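Local atomic coordinates of trigger factor (Thermotoga maritima, PDB entry 2NSA), a protein that probably acts as a chaperone that keeps newly made proteins open and as a peptidyl-prolyl isomerase, its C-terminal domain being active as a chaperone on its own. Residues E4-E7 against Q8-S12; N55-I58 against N59-K62; R94-V97 against I98-A102; K133-V136 against K137-D141. All coordinates share one frame; numbering follows the deposited sequence.

Contact 1 of 4, residues E4-E7 against Q8-S12; sequences ETLE and QLKES
The side chain of Q8 turns back on the chain that leads into its own helix, and its OE1 takes two backbone N-H groups at once, E4 N at 2.9 Å and T5 N at 3.0 Å. Both donors lie somewhat off the plane of the Q8 amide. T5 answers from the N-cap position: its OG1 accepts from Q8 N at 3.2 Å, the N-H pointing well at it (153°). The two side chains cross at about a right angle and complete a capping box, with OG1 pressed 3.0 Å from Q8 CG. This works because OG1 sits between the backbone N and the carbonyl carbon of T5 (chi1 68°), facing the first turn. A valine at T5 would probably leave Q8 N without its side-chain acceptor and loosen the start of the helix. One turn on, K10 passes over L6, its CD 3.9 Å from L6 CG, and bends at chi3 to bring NZ 3.4 Å from E7 OE2, a weak salt bridge. A water bridges the pair, donating to E7 OE2 and accepting from K10 NZ. The short helix 6-12 rests on the neighbouring helices through its apolar residues: L9 is buried against L33 and K36 of helix 25-36 and against L37, while L6 meets I40 in the following loop and L101 of helix 77-105.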
loop_
_atom_site.group_PDB
_atom_site.type_symbol
_atom_site.label_atom_id
_atom_site.label_comp_id
_atom_site.label_asym_id
_atom_site.label_seq_id
_atom_site.Cartn_x
_atom_site.Cartn_y
_atom_site.Cartn_z
ATOM N N GLU A 4 18.264 5.623 -3.937
ATOM C CA GLU A 4 18.925 5.398 -2.659
ATOM C C GLU A 4 18.302 6.277 -1.579
ATOM O O GLU A 4 18.310 5.924 -0.401
ATOM C CB GLU A 4 20.420 5.705 -2.784
ATOM C CG GLU A 4 21.227 5.455 -1.517
ATOM C CD GLU A 4 22.712 5.699 -1.713
ATOM O OE1 GLU A 4 23.339 4.961 -2.505
ATOM O OE2 GLU A 4 23.254 6.630 -1.080
ATOM N N THR A 5 17.756 7.421 -1.984
ATOM C CA THR A 5 17.139 8.344 -1.039
ATOM C C THR A 5 15.745 8.763 -1.481
ATOM O O THR A 5 15.414 8.710 -2.665
ATOM C CB THR A 5 17.976 9.621 -0.877
ATOM O OG1 THR A 5 17.935 10.375 -2.095
ATOM C CG2 THR A 5 19.419 9.272 -0.551
ATOM N N LEU A 6 14.935 9.187 -0.516
ATOM C CA LEU A 6 13.576 9.627 -0.797
ATOM C C LEU A 6 13.620 10.838 -1.720
ATOM O O LEU A 6 12.770 10.999 -2.594
ATOM C CB LEU A 6 12.862 9.997 0.505
ATOM C CG LEU A 6 11.401 10.445 0.384
ATOM C CD1 LEU A 6 10.568 9.319 -0.217
ATOM C CD2 LEU A 6 10.870 10.830 1.756
ATOM N N GLU A 7 14.621 11.689 -1.521
ATOM C CA GLU A 7 14.772 12.884 -2.343
ATOM C C GLU A 7 14.984 12.545 -3.814
ATOM O O GLU A 7 14.454 13.221 -4.695
ATOM C CB GLU A 7 15.937 13.736 -1.834
ATOM C CG GLU A 7 15.550 14.712 -0.740
ATOM C CD GLU A 7 14.428 15.643 -1.171
ATOM O OE1 GLU A 7 14.443 16.097 -2.339
ATOM O OE2 GLU A 7 13.535 15.928 -0.343
ATOM N N GLN A 8 15.767 11.505 -4.083
ATOM C CA GLN A 8 16.019 11.097 -5.460
ATOM C C GLN A 8 14.731 10.572 -6.074
ATOM O O GLN A 8 14.450 10.804 -7.246
ATOM C CB GLN A 8 17.085 10.004 -5.512
ATOM C CG GLN A 8 18.452 10.440 -5.024
ATOM C CD GLN A 8 19.457 9.304 -5.038
ATOM O OE1 GLN A 8 19.252 8.273 -4.398
ATOM N NE2 GLN A 8 20.552 9.488 -5.768
ATOM N N LEU A 9 13.948 9.865 -5.267
ATOM C CA LEU A 9 12.687 9.303 -5.728
ATOM C C LEU A 9 11.729 10.427 -6.108
ATOM O O LEU A 9 11.165 10.428 -7.200
ATOM C CB LEU A 9 12.075 8.428 -4.625
ATOM C CG LEU A 9 10.872 7.542 -4.976
ATOM C CD1 LEU A 9 10.697 6.463 -3.912
ATOM C CD2 LEU A 9 9.623 8.382 -5.102
ATOM N N LYS A 10 11.560 11.389 -5.207
ATOM C CA LYS A 10 10.669 12.523 -5.444
ATOM C C LYS A 10 11.071 13.316 -6.685
ATOM O O LYS A 10 10.217 13.832 -7.412
ATOM C CB LYS A 10 10.664 13.442 -4.220
ATOM C CG LYS A 10 10.061 12.803 -2.980
ATOM C CD LYS A 10 10.413 13.566 -1.712
ATOM C CE LYS A 10 9.798 14.951 -1.689
ATOM N NZ LYS A 10 10.158 15.676 -0.440
ATOM N N GLU A 11 12.374 13.414 -6.929
ATOM C CA GLU A 11 12.864 14.147 -8.090
ATOM C C GLU A 11 12.449 13.451 -9.386
ATOM O O GLU A 11 12.205 14.108 -10.398
ATOM C CB GLU A 11 14.391 14.279 -8.031
ATOM C CG GLU A 11 15.011 14.933 -9.262
ATOM C CD GLU A 11 16.500 15.194 -9.103
ATOM O OE1 GLU A 11 17.239 14.252 -8.737
ATOM O OE2 GLU A 11 16.932 16.342 -9.350
ATOM N N SER A 12 12.357 12.123 -9.348
ATOM C CA SER A 12 11.979 11.348 -10.529
ATOM C C SER A 12 10.490 11.468 -10.829
ATOM O O SER A 12 10.034 11.106 -11.916
ATOM C CB SER A 12 12.330 9.867 -10.337
ATOM O OG SER A 12 11.461 9.248 -9.401
HETATM O O HOH W 1 12.016 14.618 1.485
#

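Contact 2 of 4, residues N55-I58 against N59-K62; sequences NEAI and NRLK
R60 reaches back along helix 47-64 over the turn before it, touching E56 and A57 on the way. Its CB lies 3.5 Å from the carbonyl oxygens of both residues. CG leaves anti to the backbone N (chi1 166°) and CD continues outward, until a bend at chi3 (37°) swings the end of the chain back toward A57. NE gives its hydrogen to a water at 2.7 Å, and that water in turn donates to A57 O, an oxygen that also receives the backbone N-H of L61. Beyond NE, the guanidinium lies with one face above E56 O, which is offset toward the rim of the group. At the tip, NH2 comes 3.5 Å from A57 CA and 4.0 Å from A57 CB. E56 carries the opposite charge, yet its OE1 stays 6.6 Å from R60 NH2, so the two are not paired directly.

Another side of the helix is aliphatic at close range: K62 runs extended beside I58, pointing the same way, and its CE packs 3.7 Å from I58 CG2. I58 itself is buried against R81 and L84 of helix 77-105 and Y67 of helix 67-72, while N55 OD1 accepts a hydrogen bond from R81. The chemistry is therefore divided. The carbonyl oxygens of N55 to I58 each accept the N-H four residues on, the arginine is tied to the helix through one water, and the long lysine lends its methylenes to the isoleucine while its side chain passes about 4 Å from a bound sulfate, probably from the crystallisation liquor.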
loop_
_atom_site.group_PDB
_atom_site.type_symbol
_atom_site.label_atom_id
_atom_site.label_comp_id
_atom_site.label_asym_id
_atom_site.label_seq_id
_atom_site.Cartn_x
_atom_site.Cartn_y
_atom_site.Cartn_z
ATOM N N ASN A 55 3.935 -19.310 1.040
ATOM C CA ASN A 55 2.986 -20.417 1.199
ATOM C C ASN A 55 1.632 -19.942 1.685
ATOM O O ASN A 55 0.594 -20.394 1.201
ATOM C CB ASN A 55 3.477 -21.458 2.201
ATOM C CG ASN A 55 4.751 -22.114 1.778
ATOM O OD1 ASN A 55 4.979 -22.350 0.592
ATOM N ND2 ASN A 55 5.595 -22.437 2.751
ATOM N N GLU A 56 1.640 -19.043 2.660
ATOM C CA GLU A 56 0.398 -18.534 3.215
ATOM C C GLU A 56 -0.411 -17.753 2.189
ATOM O O GLU A 56 -1.644 -17.833 2.176
ATOM C CB GLU A 56 0.711 -17.703 4.459
ATOM C CG GLU A 56 1.504 -18.523 5.476
ATOM C CD GLU A 56 1.895 -17.744 6.718
ATOM O OE1 GLU A 56 2.382 -16.604 6.582
ATOM O OE2 GLU A 56 1.730 -18.289 7.831
ATOM N N ALA A 57 0.279 -17.026 1.312
ATOM C CA ALA A 57 -0.382 -16.251 0.262
ATOM C C ALA A 57 -1.021 -17.214 -0.734
ATOM O O ALA A 57 -2.141 -16.994 -1.203
ATOM C CB ALA A 57 0.625 -15.362 -0.453
ATOM N N ILE A 58 -0.296 -18.284 -1.047
ATOM C CA ILE A 58 -0.793 -19.286 -1.980
ATOM C C ILE A 58 -1.971 -20.037 -1.366
ATOM O O ILE A 58 -2.956 -20.315 -2.049
ATOM C CB ILE A 58 0.324 -20.266 -2.378
ATOM C CG1 ILE A 58 1.278 -19.572 -3.354
ATOM C CG2 ILE A 58 -0.275 -21.528 -3.000
ATOM C CD1 ILE A 58 2.524 -20.376 -3.699
ATOM N N ASN A 59 -1.881 -20.358 -0.080
ATOM C CA ASN A 59 -2.980 -21.061 0.569
ATOM C C ASN A 59 -4.228 -20.197 0.555
ATOM O O ASN A 59 -5.343 -20.707 0.431
ATOM C CB ASN A 59 -2.626 -21.440 2.008
ATOM C CG ASN A 59 -1.729 -22.653 2.079
ATOM O OD1 ASN A 59 -1.896 -23.602 1.314
ATOM N ND2 ASN A 59 -0.780 -22.638 3.005
ATOM N N ARG A 60 -4.040 -18.885 0.673
ATOM C CA ARG A 60 -5.168 -17.960 0.655
ATOM C C ARG A 60 -5.778 -17.942 -0.742
ATOM O O ARG A 60 -6.998 -17.959 -0.889
ATOM C CB ARG A 60 -4.712 -16.550 1.057
ATOM C CG ARG A 60 -5.729 -15.454 0.754
ATOM C CD ARG A 60 -5.347 -14.115 1.380
ATOM N NE ARG A 60 -3.904 -13.877 1.354
ATOM C CZ ARG A 60 -3.107 -14.025 2.409
ATOM N NH1 ARG A 60 -3.610 -14.407 3.574
ATOM N NH2 ARG A 60 -1.805 -13.797 2.297
ATOM N N LEU A 61 -4.925 -17.917 -1.763
ATOM C CA LEU A 61 -5.391 -17.911 -3.145
ATOM C C LEU A 61 -6.172 -19.186 -3.439
ATOM O O LEU A 61 -7.145 -19.169 -4.199
ATOM C CB LEU A 61 -4.207 -17.803 -4.108
ATOM C CG LEU A 61 -3.454 -16.469 -4.105
ATOM C CD1 LEU A 61 -2.241 -16.565 -5.004
ATOM C CD2 LEU A 61 -4.384 -15.356 -4.578
ATOM N N LYS A 62 -5.735 -20.288 -2.836
ATOM C CA LYS A 62 -6.397 -21.576 -3.023
ATOM C C LYS A 62 -7.756 -21.598 -2.337
ATOM O O LYS A 62 -8.672 -22.293 -2.782
ATOM C CB LYS A 62 -5.522 -22.711 -2.486
ATOM C CG LYS A 62 -4.315 -23.012 -3.354
ATOM C CD LYS A 62 -3.492 -24.158 -2.791
ATOM C CE LYS A 62 -2.368 -24.537 -3.742
ATOM N NZ LYS A 62 -1.434 -25.511 -3.129
HETATM O O HOH W 2 -3.051 -14.274 -1.216
#

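Contact 3 of 4, residues R94-V97 against I98-A102; sequences RDRV and IEVLA
I98 lies alongside R94, its CD1 3.8 Å from R94 CG and 3.4 Å from R94 O. Its CG1 stands beside the backbone N (chi1 -70°), which sends the ethyl arm back toward the preceding turn. Beyond the contact, R94 is held by D91 in a salt bridge and by a hydrogen bond from NE to L34 O, and W148 of helix 140-160 packs on I98. An alanine in place of I98 would probably open a gap between the R94 methylenes and W148. Next, E99 gives its N-H to D95 O, while its carboxylate oxygen OE2 remains 4.8 Å from R96 NH1. V100 follows, with CG2 placed 3.3 Å above the centre of the R96 guanidinium; R96, bent at chi2, crosses it and spreads one flat face on the methyl. L101 then lies beside V97, CD1 to CG1 3.8 Å, and also touches L159. A102 ends the walk buried against V155, its N bonded to I98 O. V97 faces L37, I40 and V41, and I98, L101 and A102 face helix 140-160, while R96 and E99 are exposed: an amphipathic pattern on helix 77-105, the longest of this helical C-terminal domain.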
loop_
_atom_site.group_PDB
_atom_site.type_symbol
_atom_site.label_atom_id
_atom_site.label_comp_id
_atom_site.label_asym_id
_atom_site.label_seq_id
_atom_site.Cartn_x
_atom_site.Cartn_y
_atom_site.Cartn_z
ATOM N N ARG A 94 7.916 -1.679 1.750
ATOM C CA ARG A 94 7.009 -0.562 1.555
ATOM C C ARG A 94 6.306 -0.186 2.853
ATOM O O ARG A 94 6.230 0.995 3.213
ATOM C CB ARG A 94 5.968 -0.907 0.486
ATOM C CG ARG A 94 5.239 0.303 -0.068
ATOM C CD ARG A 94 4.256 -0.060 -1.177
ATOM N NE ARG A 94 4.882 -0.761 -2.295
ATOM C CZ ARG A 94 4.833 -2.077 -2.473
ATOM N NH1 ARG A 94 4.188 -2.839 -1.604
ATOM N NH2 ARG A 94 5.413 -2.632 -3.534
ATOM N N ASP A 95 5.780 -1.181 3.562
ATOM C CA ASP A 95 5.090 -0.878 4.805
ATOM C C ASP A 95 6.028 -0.276 5.850
ATOM O O ASP A 95 5.626 0.607 6.605
ATOM C CB ASP A 95 4.367 -2.117 5.341
ATOM C CG ASP A 95 3.177 -2.508 4.476
ATOM O OD1 ASP A 95 2.768 -1.690 3.626
ATOM O OD2 ASP A 95 2.645 -3.630 4.650
ATOM N N ARG A 96 7.275 -0.737 5.898
ATOM C CA ARG A 96 8.228 -0.171 6.846
ATOM C C ARG A 96 8.490 1.301 6.490
ATOM O O ARG A 96 8.489 2.174 7.372
ATOM C CB ARG A 96 9.545 -0.952 6.816
ATOM C CG ARG A 96 10.679 -0.284 7.598
ATOM C CD ARG A 96 10.379 -0.159 9.079
ATOM N NE ARG A 96 11.554 0.368 9.780
ATOM C CZ ARG A 96 11.544 0.872 11.010
ATOM N NH1 ARG A 96 10.415 0.926 11.705
ATOM N NH2 ARG A 96 12.668 1.332 11.542
ATOM N N VAL A 97 8.711 1.580 5.208
ATOM C CA VAL A 97 8.972 2.956 4.763
ATOM C C VAL A 97 7.798 3.875 5.101
ATOM O O VAL A 97 7.990 4.996 5.590
ATOM C CB VAL A 97 9.230 3.024 3.233
ATOM C CG1 VAL A 97 9.409 4.481 2.796
ATOM C CG2 VAL A 97 10.463 2.222 2.887
ATOM N N ILE A 98 6.584 3.398 4.852
ATOM C CA ILE A 98 5.386 4.192 5.121
ATOM C C ILE A 98 5.234 4.463 6.610
ATOM O O ILE A 98 4.946 5.598 7.029
ATOM C CB ILE A 98 4.123 3.483 4.567
ATOM C CG1 ILE A 98 4.168 3.520 3.037
ATOM C CG2 ILE A 98 2.854 4.161 5.076
ATOM C CD1 ILE A 98 3.265 2.524 2.356
ATOM N N GLU A 99 5.448 3.428 7.413
ATOM C CA GLU A 99 5.329 3.569 8.864
ATOM C C GLU A 99 6.360 4.568 9.394
ATOM O O GLU A 99 6.031 5.441 10.208
ATOM C CB GLU A 99 5.495 2.205 9.546
ATOM C CG GLU A 99 5.058 2.214 10.998
ATOM C CD GLU A 99 4.849 0.816 11.554
ATOM O OE1 GLU A 99 3.810 0.181 11.244
ATOM O OE2 GLU A 99 5.732 0.353 12.298
ATOM N N VAL A 100 7.594 4.459 8.912
ATOM C CA VAL A 100 8.650 5.369 9.340
ATOM C C VAL A 100 8.358 6.797 8.897
ATOM O O VAL A 100 8.580 7.734 9.664
ATOM C CB VAL A 100 10.030 4.945 8.798
ATOM C CG1 VAL A 100 11.065 6.040 9.072
ATOM C CG2 VAL A 100 10.474 3.659 9.484
ATOM N N LEU A 101 7.875 6.979 7.671
ATOM C CA LEU A 101 7.577 8.338 7.222
ATOM C C LEU A 101 6.444 8.925 8.058
ATOM O O LEU A 101 6.449 10.120 8.360
ATOM C CB LEU A 101 7.211 8.366 5.732
ATOM C CG LEU A 101 8.412 8.096 4.815
ATOM C CD1 LEU A 101 7.954 7.894 3.378
ATOM C CD2 LEU A 101 9.390 9.268 4.909
ATOM N N ALA A 102 5.482 8.098 8.454
ATOM C CA ALA A 102 4.383 8.615 9.264
ATOM C C ALA A 102 4.946 9.104 10.592
ATOM O O ALA A 102 4.561 10.165 11.083
ATOM C CB ALA A 102 3.325 7.540 9.499
#

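Contact 4 of 4, residues K133-V136 against K137-D141; sequences KSLV and KARQD
L135 O is gripped twice as helix 129-138 runs out: R139 N donates to it at 2.8 Å, and A138 N adds a weak bond at 3.2 Å. A138 N has a second acceptor in S134 O, at 2.9 Å but bent (131°), so this amide is shared between two carbonyls. One step earlier, K137 N donates to K133 O. R139 is the first residue to leave helical angles, with psi at 109°, and it is also the N-cap position of helix 140-160, so a single residue separates the two helices. Its side chain keeps close to the carbonyl that holds its backbone: CB and CG both lie 3.4 Å from L135 O. With CG set beside the backbone N (chi1 -52°), the chain then runs extended to NE, which comes 4.4 Å from L135 CG, a loose and oblique approach. K137 heads elsewhere, only its CB lying near K133 O, at 3.4 Å. Around this junction, V136 is buried on A118 of helix 111-125 and on L142 and L146 of helix 140-160, and R143 NH1 bonds to V136 O. K133 pairs with E119, and S134 OG bonds to D130 O. The chemistry is thus mainly that of backbone amides, with a short bond to L135 O closing the last turn and the side chains across the contact adding little more than van der Waals touch.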
loop_
_atom_site.group_PDB
_atom_site.type_symbol
_atom_site.label_atom_id
_atom_site.label_comp_id
_atom_site.label_asym_id
_atom_site.label_seq_id
_atom_site.Cartn_x
_atom_site.Cartn_y
_atom_site.Cartn_z
ATOM N N LYS A 133 -19.613 1.522 11.643
ATOM C CA LYS A 133 -18.863 2.073 12.765
ATOM C C LYS A 133 -18.829 1.126 13.963
ATOM O O LYS A 133 -17.851 1.103 14.712
ATOM C CB LYS A 133 -19.437 3.433 13.171
ATOM C CG LYS A 133 -19.070 4.541 12.192
ATOM C CD LYS A 133 -19.613 5.891 12.618
ATOM C CE LYS A 133 -21.123 5.936 12.507
ATOM N NZ LYS A 133 -21.646 7.281 12.862
ATOM N N SER A 134 -19.888 0.342 14.137
ATOM C CA SER A 134 -19.954 -0.611 15.242
ATOM C C SER A 134 -19.016 -1.787 14.994
ATOM O O SER A 134 -18.380 -2.289 15.922
ATOM C CB SER A 134 -21.383 -1.131 15.420
ATOM O OG SER A 134 -22.246 -0.093 15.837
ATOM N N LEU A 135 -18.940 -2.228 13.742
ATOM C CA LEU A 135 -18.064 -3.338 13.381
ATOM C C LEU A 135 -16.614 -2.955 13.635
ATOM O O LEU A 135 -15.828 -3.745 14.165
ATOM C CB LEU A 135 -18.250 -3.713 11.905
ATOM C CG LEU A 135 -19.240 -4.834 11.569
ATOM C CD1 LEU A 135 -20.564 -4.600 12.277
ATOM C CD2 LEU A 135 -19.435 -4.902 10.060
ATOM N N VAL A 136 -16.261 -1.734 13.261
ATOM C CA VAL A 136 -14.901 -1.260 13.457
ATOM C C VAL A 136 -14.579 -1.151 14.943
ATOM O O VAL A 136 -13.471 -1.472 15.376
ATOM C CB VAL A 136 -14.703 0.108 12.779
ATOM C CG1 VAL A 136 -13.303 0.639 13.059
ATOM C CG2 VAL A 136 -14.931 -0.039 11.281
ATOM N N LYS A 137 -15.560 -0.705 15.719
ATOM C CA LYS A 137 -15.383 -0.555 17.156
ATOM C C LYS A 137 -15.301 -1.916 17.852
ATOM O O LYS A 137 -14.681 -2.046 18.905
ATOM C CB LYS A 137 -16.548 0.252 17.734
ATOM C CG LYS A 137 -16.475 0.479 19.233
ATOM C CD LYS A 137 -17.737 1.167 19.730
ATOM C CE LYS A 137 -17.735 1.320 21.241
ATOM N NZ LYS A 137 -16.637 2.207 21.715
ATOM N N ALA A 138 -15.913 -2.929 17.251
ATOM C CA ALA A 138 -15.939 -4.264 17.838
ATOM C C ALA A 138 -14.826 -5.209 17.397
ATOM O O ALA A 138 -14.448 -6.108 18.144
ATOM C CB ALA A 138 -17.281 -4.911 17.559
ATOM N N ARG A 139 -14.306 -5.007 16.192
ATOM C CA ARG A 139 -13.262 -5.878 15.658
ATOM C C ARG A 139 -11.894 -5.208 15.545
ATOM O O ARG A 139 -11.680 -4.349 14.684
ATOM C CB ARG A 139 -13.684 -6.397 14.285
ATOM C CG ARG A 139 -15.057 -7.038 14.269
ATOM C CD ARG A 139 -15.384 -7.600 12.906
ATOM N NE ARG A 139 -16.705 -8.222 12.883
ATOM C CZ ARG A 139 -17.154 -8.996 11.898
ATOM N NH1 ARG A 139 -16.387 -9.250 10.845
ATOM N NH2 ARG A 139 -18.372 -9.517 11.966
ATOM N N GLN A 140 -10.966 -5.623 16.402
ATOM C CA GLN A 140 -9.621 -5.050 16.399
ATOM C C GLN A 140 -8.900 -5.247 15.070
ATOM O O GLN A 140 -8.197 -4.344 14.598
ATOM C CB GLN A 140 -8.768 -5.652 17.524
ATOM C CG GLN A 140 -7.471 -4.881 17.765
ATOM C CD GLN A 140 -6.570 -5.529 18.801
ATOM O OE1 GLN A 140 -7.041 -6.085 19.795
ATOM N NE2 GLN A 140 -5.261 -5.442 18.581
ATOM N N ASP A 141 -9.059 -6.420 14.463
ATOM C CA ASP A 141 -8.389 -6.682 13.192
ATOM C C ASP A 141 -8.841 -5.674 12.138
ATOM O O ASP A 141 -8.016 -5.038 11.479
ATOM C CB ASP A 141 -8.638 -8.130 12.738
ATOM C CG ASP A 141 -10.111 -8.446 12.526
ATOM O OD1 ASP A 141 -10.967 -7.873 13.222
ATOM O OD2 ASP A 141 -10.403 -9.296 11.664
#

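Overall arrangement
All four contacts are local, each within a helix or at its end. Contact 3 is partly buried, its centre about 10 Å from the centre of the chain; the others lie at the surface, their centres 18 to 21 Å out. Only contacts 1 and 3 touch, where L6 CD2 packs 3.8 Å from L101 CD2. The helix of contact 2 packs on helix 77-105, which carries contact 3, and contact 3 packs on helix 140-160, where contact 4 ends. Contact 1 caps a helix start, and contact 4 spans the junction of helices 129-138 and 140-160. Polar side chains do the capping in contact 1, water and methylenes serve contact 2, apolar groups packing on each other and on a guanidinium face mark contact 3, and backbone bonds dominate contact 4.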